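Local coordinates for natural cytotoxicity triggering receptor 2 (Homo sapiens, PDB 1HKF), which serves as a cytotoxicity-activating receptor that may help activated natural killer cells to lyse tumour cells, this chain being its extracellular V-type immunoglobulin domain, at residues Val86-Leu91 against Phe117-Ser122; Gly82-Thr87 against Cys101-Pro106. All coordinates share one frame; numbering follows the deposited sequence.

Contact 1. Residues Val86-Leu91 against Phe117-Ser122; sequences VTMTDL and FYLVVS
M88 and L91 pack against L119 and V121 across the interior of a V-set immunoglobulin sandwich, in which two β-sheets face each other and are joined by side chains. Strand 83-88, the central strand of the three-stranded sheet, ends here. The loop that follows carries L91 toward the last residues of strand 111-121, which belongs to the opposite five-stranded sheet.

Polar interactions frame the contact rather than cross it. A backbone hydrogen bond to L28 ties M88 to strand 28-33, another joins L91 to G25, just before that strand, and the backbone N of V121 is held by the hydroxyl of S96. Between the two inward-pointing residues, D90 adopts a left-handed backbone conformation (phi 55°, psi 52°). This turns the chain so that L91 comes round to the same interior, while the D90 carboxylate forms a salt bridge with R92.

The contact itself is apolar. L119 takes the middle place, and one of its methyls serves both partners. M88 and L119 reach for each other tip to tip, the thioether sulfur SD of M88 standing 4.2 Å from CD2 of L119. M88 attains this reach by a straight run as far as its sulfur, where the chain bends (chi3 96°). L91 comes in at a slant to the same methyl, its CD2 lying 4.1 Å from L119 CD2. L20 and L28 also touch L119, which thus meets residues of both sheets.

At the far end of the segment, CB of L91 makes the nearest approach to V121. Both methyls of V121 meet this methylene: V121 CG1 lies 3.9 Å and V121 CG2 4.0 Å from L91 CB.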
ATOM      1  N   VAL A  86       6.793   5.684  -1.078  1.00 26.22           N
ATOM      2  CA  VAL A  86       6.821   5.303  -2.478  1.00 27.65           C
ATOM      3  C   VAL A  86       5.491   4.532  -2.785  1.00 27.89           C
ATOM      4  O   VAL A  86       5.042   3.705  -1.983  1.00 28.61           O
ATOM      5  CB  VAL A  86       7.979   4.322  -2.754  1.00 28.91           C
ATOM      6  CG1 VAL A  86       7.986   3.880  -4.252  1.00 25.90           C
ATOM      7  CG2 VAL A  86       9.311   5.000  -2.379  1.00 29.39           C
ATOM      8  N   THR A  87       4.875   4.803  -3.935  1.00 28.30           N
ATOM      9  CA  THR A  87       3.661   4.090  -4.358  1.00 27.88           C
ATOM     10  C   THR A  87       3.956   3.482  -5.726  1.00 27.52           C
ATOM     11  O   THR A  87       4.512   4.142  -6.579  1.00 26.35           O
ATOM     12  CB  THR A  87       2.437   5.023  -4.441  1.00 29.25           C
ATOM     13  OG1 THR A  87       2.156   5.567  -3.143  1.00 27.91           O
ATOM     14  CG2 THR A  87       1.174   4.238  -4.850  1.00 30.75           C
ATOM     15  N   MET A  88       3.690   2.185  -5.878  1.00 27.09           N
ATOM     16  CA  MET A  88       3.857   1.464  -7.153  1.00 29.49           C
ATOM     17  C   MET A  88       2.430   0.933  -7.492  1.00 28.35           C
ATOM     18  O   MET A  88       1.826   0.166  -6.721  1.00 29.35           O
ATOM     19  CB  MET A  88       4.758   0.249  -6.986  1.00 32.17           C
ATOM     20  CG  MET A  88       6.239   0.518  -6.972  1.00 36.19           C
ATOM     21  SD  MET A  88       7.109  -1.069  -6.815  1.00 38.07           S
ATOM     22  CE  MET A  88       7.465  -1.396  -8.475  1.00 34.80           C
ATOM     23  N   THR A  89       1.868   1.372  -8.586  1.00 27.43           N
ATOM     24  CA  THR A  89       0.502   0.945  -8.882  1.00 28.41           C
ATOM     25  C   THR A  89       0.508  -0.112  -9.950  1.00 28.32           C
ATOM     26  O   THR A  89       1.549  -0.341 -10.665  1.00 27.28           O
ATOM     27  CB  THR A  89      -0.422   2.111  -9.369  1.00 27.22           C
ATOM     28  OG1 THR A  89       0.077   2.617 -10.582  1.00 28.43           O
ATOM     29  CG2 THR A  89      -0.463   3.246  -8.399  1.00 25.99           C
ATOM     30  N   ASP A  90      -0.613  -0.835  -9.990  1.00 30.34           N
ATOM     31  CA  ASP A  90      -0.772  -1.860 -10.999  1.00 31.65           C
ATOM     32  C   ASP A  90       0.352  -2.890 -11.010  1.00 29.93           C
ATOM     33  O   ASP A  90       0.963  -3.146 -12.058  1.00 28.94           O
ATOM     34  CB  ASP A  90      -0.832  -1.199 -12.381  1.00 35.59           C
ATOM     35  CG  ASP A  90      -1.330  -2.166 -13.441  1.00 42.42           C
ATOM     36  OD1 ASP A  90      -2.292  -2.942 -13.109  1.00 44.63           O
ATOM     37  OD2 ASP A  90      -0.753  -2.174 -14.573  1.00 46.41           O
ATOM     38  N   LEU A  91       0.645  -3.484  -9.861  1.00 30.70           N
ATOM     39  CA  LEU A  91       1.737  -4.463  -9.812  1.00 30.83           C
ATOM     40  C   LEU A  91       1.532  -5.604 -10.817  1.00 32.61           C
ATOM     41  O   LEU A  91       0.403  -6.055 -11.028  1.00 30.84           O
ATOM     42  CB  LEU A  91       1.886  -5.061  -8.399  1.00 28.29           C
ATOM     43  CG  LEU A  91       2.254  -4.008  -7.332  1.00 27.71           C
ATOM     44  CD1 LEU A  91       2.088  -4.526  -5.883  1.00 24.63           C
ATOM     45  CD2 LEU A  91       3.683  -3.531  -7.638  1.00 26.66           C
ATOM     46  N   PHE A 117      14.580  -4.089   0.065  1.00 28.96           N
ATOM     47  CA  PHE A 117      13.294  -4.801   0.155  1.00 28.92           C
ATOM     48  C   PHE A 117      13.275  -5.862  -0.905  1.00 27.86           C
ATOM     49  O   PHE A 117      13.959  -5.717  -1.922  1.00 27.24           O
ATOM     50  CB  PHE A 117      12.100  -3.867  -0.124  1.00 26.18           C
ATOM     51  CG  PHE A 117      11.917  -2.785   0.901  1.00 28.72           C
ATOM     52  CD1 PHE A 117      12.541  -1.538   0.745  1.00 26.89           C
ATOM     53  CD2 PHE A 117      11.146  -3.005   2.017  1.00 26.34           C
ATOM     54  CE1 PHE A 117      12.373  -0.541   1.727  1.00 26.85           C
ATOM     55  CE2 PHE A 117      10.992  -2.011   2.982  1.00 29.27           C
ATOM     56  CZ  PHE A 117      11.611  -0.780   2.829  1.00 25.84           C
ATOM     57  N   TYR A 118      12.522  -6.929  -0.642  1.00 27.62           N
ATOM     58  CA  TYR A 118      12.311  -7.973  -1.657  1.00 29.71           C
ATOM     59  C   TYR A 118      10.772  -7.964  -1.931  1.00 28.50           C
ATOM     60  O   TYR A 118       9.946  -8.229  -1.004  1.00 28.15           O
ATOM     61  CB  TYR A 118      12.721  -9.370  -1.184  1.00 33.22           C
ATOM     62  CG  TYR A 118      12.733 -10.340  -2.357  1.00 37.78           C
ATOM     63  CD1 TYR A 118      13.607 -10.158  -3.409  1.00 42.01           C
ATOM     64  CD2 TYR A 118      11.858 -11.389  -2.445  1.00 40.62           C
ATOM     65  CE1 TYR A 118      13.600 -10.995  -4.519  1.00 44.98           C
ATOM     66  CE2 TYR A 118      11.855 -12.255  -3.567  1.00 43.21           C
ATOM     67  CZ  TYR A 118      12.718 -12.043  -4.581  1.00 43.68           C
ATOM     68  OH  TYR A 118      12.743 -12.850  -5.692  1.00 46.13           O
ATOM     69  N   LEU A 119      10.405  -7.570  -3.149  1.00 27.01           N
ATOM     70  CA  LEU A 119       8.981  -7.524  -3.555  1.00 25.67           C
ATOM     71  C   LEU A 119       8.635  -8.800  -4.256  1.00 25.42           C
ATOM     72  O   LEU A 119       9.294  -9.191  -5.232  1.00 23.57           O
ATOM     73  CB  LEU A 119       8.673  -6.410  -4.566  1.00 25.59           C
ATOM     74  CG  LEU A 119       7.197  -6.276  -5.065  1.00 25.14           C
ATOM     75  CD1 LEU A 119       6.264  -5.943  -3.917  1.00 24.86           C
ATOM     76  CD2 LEU A 119       7.087  -5.156  -6.070  1.00 24.88           C
ATOM     77  N   VAL A 120       7.598  -9.441  -3.742  1.00 25.82           N
ATOM     78  CA  VAL A 120       7.096 -10.653  -4.340  1.00 28.65           C
ATOM     79  C   VAL A 120       5.685 -10.378  -4.843  1.00 27.70           C
ATOM     80  O   VAL A 120       4.783 -10.040  -4.076  1.00 25.54           O
ATOM     81  CB  VAL A 120       7.076 -11.777  -3.342  1.00 29.90           C
ATOM     82  CG1 VAL A 120       6.543 -13.050  -4.042  1.00 31.34           C
ATOM     83  CG2 VAL A 120       8.529 -12.037  -2.871  1.00 32.40           C
ATOM     84  N   VAL A 121       5.520 -10.402  -6.162  1.00 29.58           N
ATOM     85  CA  VAL A 121       4.177 -10.188  -6.687  1.00 30.75           C
ATOM     86  C   VAL A 121       3.688 -11.478  -7.332  1.00 32.66           C
ATOM     87  O   VAL A 121       4.354 -12.004  -8.213  1.00 32.88           O
ATOM     88  CB  VAL A 121       4.137  -9.062  -7.758  1.00 30.97           C
ATOM     89  CG1 VAL A 121       2.660  -8.887  -8.290  1.00 28.31           C
ATOM     90  CG2 VAL A 121       4.648  -7.733  -7.156  1.00 25.60           C
ATOM     91  N   SER A 122       2.581 -12.040  -6.868  1.00 33.12           N
ATOM     92  CA  SER A 122       2.069 -13.221  -7.579  1.00 35.71           C
ATOM     93  C   SER A 122       0.603 -13.005  -8.080  1.00 34.92           C
ATOM     94  O   SER A 122       0.126 -12.237  -8.156  1.00 36.13           O
ATOM     95  CB  SER A 122       2.154 -14.472  -6.708  1.00 35.36           C
ATOM     96  OG  SER A 122       1.211 -14.372  -5.682  1.00 39.92           O
ATOM     97  OXT SER A 122       0.059 -14.061  -8.474  1.00 37.65           O
TER

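Contact 2. Residues Gly82-Thr87 against Cys101-Pro106; sequences GFFTVT and CRIYRP
F84 meets C101 and I103 in the core of the immunoglobulin sandwich, beside its disulfide. Strand 83-87 begins just after G82. F83 sends its ring away from the second segment, to a cation-pi contact with R31, and the hydroxyl OG1 of T85 lies in the plane of that ring at its edge.

F84 supplies the contact proper. Its CG sits between the backbone N and carbonyl carbon (chi1 64°), and from there the ring reaches strand 101-104. The leading atom CZ stands 3.7 Å from CB of C101, with the carbonyl O of R102 close by. On one flank CE1 reaches 3.9 Å to CG1 of I103, whose CD1 lies only slightly farther off; the two side chains pass at a slant. The sulfur of C101 is 5.3 Å from the centre of the F84 ring and 55° off its normal, an oblique sulfur-aromatic contact.

Two residues on, V86 also points toward the second segment but stays farther off, its CG2 being 5.0 Å from C101 CB. SG of C101 forms the disulfide with SG of C32, a residue that F84 touches as well, so the aromatic ring packs beside the disulfide that joins the two sheets, the core bond characteristic of a V-set immunoglobulin domain.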
ATOM      1  N   GLY A  82       9.126  13.437   8.479  1.00 33.42           N
ATOM      2  CA  GLY A  82      10.202  12.511   8.777  1.00 31.73           C
ATOM      3  C   GLY A  82      10.218  11.228   7.946  1.00 31.40           C
ATOM      4  O   GLY A  82      10.876  10.262   8.321  1.00 29.18           O
ATOM      5  N   PHE A  83       9.490  11.187   6.830  1.00 29.94           N
ATOM      6  CA  PHE A  83       9.532   9.980   5.985  1.00 29.32           C
ATOM      7  C   PHE A  83       8.965  10.308   4.655  1.00 27.67           C
ATOM      8  O   PHE A  83       8.303  11.339   4.522  1.00 27.75           O
ATOM      9  CB  PHE A  83       8.704   8.820   6.589  1.00 29.96           C
ATOM     10  CG  PHE A  83       7.205   9.087   6.644  1.00 28.39           C
ATOM     11  CD1 PHE A  83       6.626   9.689   7.754  1.00 29.80           C
ATOM     12  CD2 PHE A  83       6.378   8.717   5.576  1.00 29.32           C
ATOM     13  CE1 PHE A  83       5.211   9.929   7.824  1.00 30.42           C
ATOM     14  CE2 PHE A  83       4.993   8.935   5.606  1.00 27.29           C
ATOM     15  CZ  PHE A  83       4.402   9.543   6.732  1.00 29.51           C
ATOM     16  N   PHE A  84       9.280   9.475   3.667  1.00 26.31           N
ATOM     17  CA  PHE A  84       8.691   9.586   2.348  1.00 25.16           C
ATOM     18  C   PHE A  84       7.991   8.251   2.058  1.00 27.16           C
ATOM     19  O   PHE A  84       8.257   7.223   2.705  1.00 26.36           O
ATOM     20  CB  PHE A  84       9.682   9.895   1.249  1.00 25.35           C
ATOM     21  CG  PHE A  84      10.725   8.849   1.003  1.00 26.96           C
ATOM     22  CD1 PHE A  84      11.862   8.781   1.804  1.00 27.13           C
ATOM     23  CD2 PHE A  84      10.656   8.031  -0.125  1.00 27.43           C
ATOM     24  CE1 PHE A  84      12.913   7.933   1.498  1.00 26.20           C
ATOM     25  CE2 PHE A  84      11.713   7.165  -0.459  1.00 28.56           C
ATOM     26  CZ  PHE A  84      12.860   7.123   0.378  1.00 27.06           C
ATOM     27  N   THR A  85       7.055   8.287   1.121  1.00 26.80           N
ATOM     28  CA  THR A  85       6.281   7.114   0.780  1.00 25.67           C
ATOM     29  C   THR A  85       6.372   6.879  -0.693  1.00 26.01           C
ATOM     30  O   THR A  85       6.071   7.778  -1.469  1.00 25.61           O
ATOM     31  CB  THR A  85       4.778   7.327   1.041  1.00 25.57           C
ATOM     32  OG1 THR A  85       4.557   7.602   2.434  1.00 26.24           O
ATOM     33  CG2 THR A  85       4.019   6.061   0.637  1.00 23.86           C
ATOM     34  N   VAL A  86       6.793   5.684  -1.078  1.00 26.22           N
ATOM     35  CA  VAL A  86       6.821   5.303  -2.478  1.00 27.65           C
ATOM     36  C   VAL A  86       5.491   4.532  -2.785  1.00 27.89           C
ATOM     37  O   VAL A  86       5.042   3.705  -1.983  1.00 28.61           O
ATOM     38  CB  VAL A  86       7.979   4.322  -2.754  1.00 28.91           C
ATOM     39  CG1 VAL A  86       7.986   3.880  -4.252  1.00 25.90           C
ATOM     40  CG2 VAL A  86       9.311   5.000  -2.379  1.00 29.39           C
ATOM     41  N   THR A  87       4.875   4.803  -3.935  1.00 28.30           N
ATOM     42  CA  THR A  87       3.661   4.090  -4.358  1.00 27.88           C
ATOM     43  C   THR A  87       3.956   3.482  -5.726  1.00 27.52           C
ATOM     44  O   THR A  87       4.512   4.142  -6.579  1.00 26.35           O
ATOM     45  CB  THR A  87       2.437   5.023  -4.441  1.00 29.25           C
ATOM     46  OG1 THR A  87       2.156   5.567  -3.143  1.00 27.91           O
ATOM     47  CG2 THR A  87       1.174   4.238  -4.850  1.00 30.75           C
ATOM     48  N   CYS A 101      14.987   1.867  -1.104  1.00 29.03           N
ATOM     49  CA  CYS A 101      14.567   3.241  -1.063  1.00 32.51           C
ATOM     50  C   CYS A 101      15.925   3.889  -0.580  1.00 32.33           C
ATOM     51  O   CYS A 101      16.580   3.377   0.331  1.00 29.64           O
ATOM     52  CB  CYS A 101      13.417   3.454  -0.085  1.00 34.59           C
ATOM     53  SG  CYS A 101      13.905   3.153   1.601  1.00 42.81           S
ATOM     54  N   ARG A 102      16.390   4.920  -1.290  1.00 31.63           N
ATOM     55  CA  ARG A 102      17.643   5.587  -0.954  1.00 32.12           C
ATOM     56  C   ARG A 102      17.469   7.083  -0.697  1.00 33.00           C
ATOM     57  O   ARG A 102      16.559   7.710  -1.220  1.00 34.62           O
ATOM     58  CB  ARG A 102      18.657   5.357  -2.052  1.00 32.08           C
ATOM     59  CG  ARG A 102      19.210   3.970  -2.042  1.00 34.89           C
ATOM     60  CD  ARG A 102      20.097   3.706  -3.238  1.00 38.58           C
ATOM     61  NE  ARG A 102      20.763   2.426  -3.063  1.00 43.07           N
ATOM     62  CZ  ARG A 102      21.492   1.831  -3.997  1.00 46.25           C
ATOM     63  NH1 ARG A 102      21.649   2.401  -5.187  1.00 47.31           N
ATOM     64  NH2 ARG A 102      22.069   0.663  -3.732  1.00 49.26           N
ATOM     65  N   ILE A 103      18.333   7.634   0.140  1.00 31.93           N
ATOM     66  CA  ILE A 103      18.313   9.047   0.536  1.00 31.26           C
ATOM     67  C   ILE A 103      19.745   9.539   0.252  1.00 32.02           C
ATOM     68  O   ILE A 103      20.710   8.969   0.771  1.00 30.24           O
ATOM     69  CB  ILE A 103      17.992   9.158   2.025  1.00 29.81           C
ATOM     70  CG1 ILE A 103      16.711   8.394   2.317  1.00 30.78           C
ATOM     71  CG2 ILE A 103      17.893  10.582   2.429  1.00 30.42           C
ATOM     72  CD1 ILE A 103      16.248   8.467   3.753  1.00 31.94           C
ATOM     73  N   TYR A 104      19.839  10.562  -0.596  1.00 31.53           N
ATOM     74  CA  TYR A 104      21.088  11.144  -1.131  1.00 31.94           C
ATOM     75  C   TYR A 104      21.457  12.510  -0.532  1.00 32.91           C
ATOM     76  O   TYR A 104      20.611  13.409  -0.411  1.00 32.92           O
ATOM     77  CB  TYR A 104      20.963  11.302  -2.644  1.00 32.52           C
ATOM     78  CG  TYR A 104      20.580  10.033  -3.350  1.00 36.03           C
ATOM     79  CD1 TYR A 104      21.559   9.109  -3.721  1.00 36.02           C
ATOM     80  CD2 TYR A 104      19.232   9.735  -3.633  1.00 37.70           C
ATOM     81  CE1 TYR A 104      21.214   7.916  -4.351  1.00 38.45           C
ATOM     82  CE2 TYR A 104      18.865   8.537  -4.258  1.00 39.18           C
ATOM     83  CZ  TYR A 104      19.864   7.632  -4.611  1.00 39.73           C
ATOM     84  OH  TYR A 104      19.521   6.441  -5.203  1.00 39.84           O
ATOM     85  N   ARG A 105      22.725  12.668  -0.172  1.00 31.94           N
ATOM     86  CA  ARG A 105      23.243  13.914   0.425  1.00 30.66           C
ATOM     87  C   ARG A 105      23.452  15.019  -0.642  1.00 29.15           C
ATOM     88  O   ARG A 105      23.815  14.723  -1.790  1.00 30.44           O
ATOM     89  CB  ARG A 105      24.547  13.619   1.236  1.00 30.45           C
ATOM     90  CG  ARG A 105      24.386  12.677   2.445  1.00 31.36           C
ATOM     91  CD  ARG A 105      25.559  12.793   3.419  1.00 32.07           C
ATOM     92  NE  ARG A 105      25.594  11.725   4.431  1.00 31.39           N
ATOM     93  CZ  ARG A 105      26.089  10.506   4.221  1.00 31.28           C
ATOM     94  NH1 ARG A 105      26.606  10.193   3.036  1.00 31.15           N
ATOM     95  NH2 ARG A 105      26.069   9.607   5.186  1.00 29.94           N
ATOM     96  N   PRO A 106      23.218  16.271  -0.237  1.00 29.33           N
ATOM     97  CA  PRO A 106      23.371  17.376  -1.213  1.00 30.25           C
ATOM     98  C   PRO A 106      24.739  17.462  -1.776  1.00 33.88           C
ATOM     99  O   PRO A 106      25.017  17.371  -2.974  1.00 33.54           O
ATOM    100  CB  PRO A 106      22.959  18.608  -0.405  1.00 28.04           C
ATOM    101  CG  PRO A 106      22.002  18.085   0.613  1.00 27.40           C
ATOM    102  CD  PRO A 106      22.551  16.757   1.057  1.00 27.87           C
TER

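Contact 1 and contact 2 are successive stations along one strand, 83-88, with V86 and T87 common to both segments. Their centres lie about 17 Å apart, yet their segments also meet, CE1 of F117 lying 4.0 Å from SG of C101. Strands 97-104 and 111-121, which supply the far sides, are consecutive in the chain and neighbours in the five-stranded sheet. One strand of the smaller sheet thus faces two of the larger. Contact 2 belongs to the middle of the sandwich, at the C32-C101 disulfide, and contact 1 to the end of the sandwich that holds the C-terminus of this fragment.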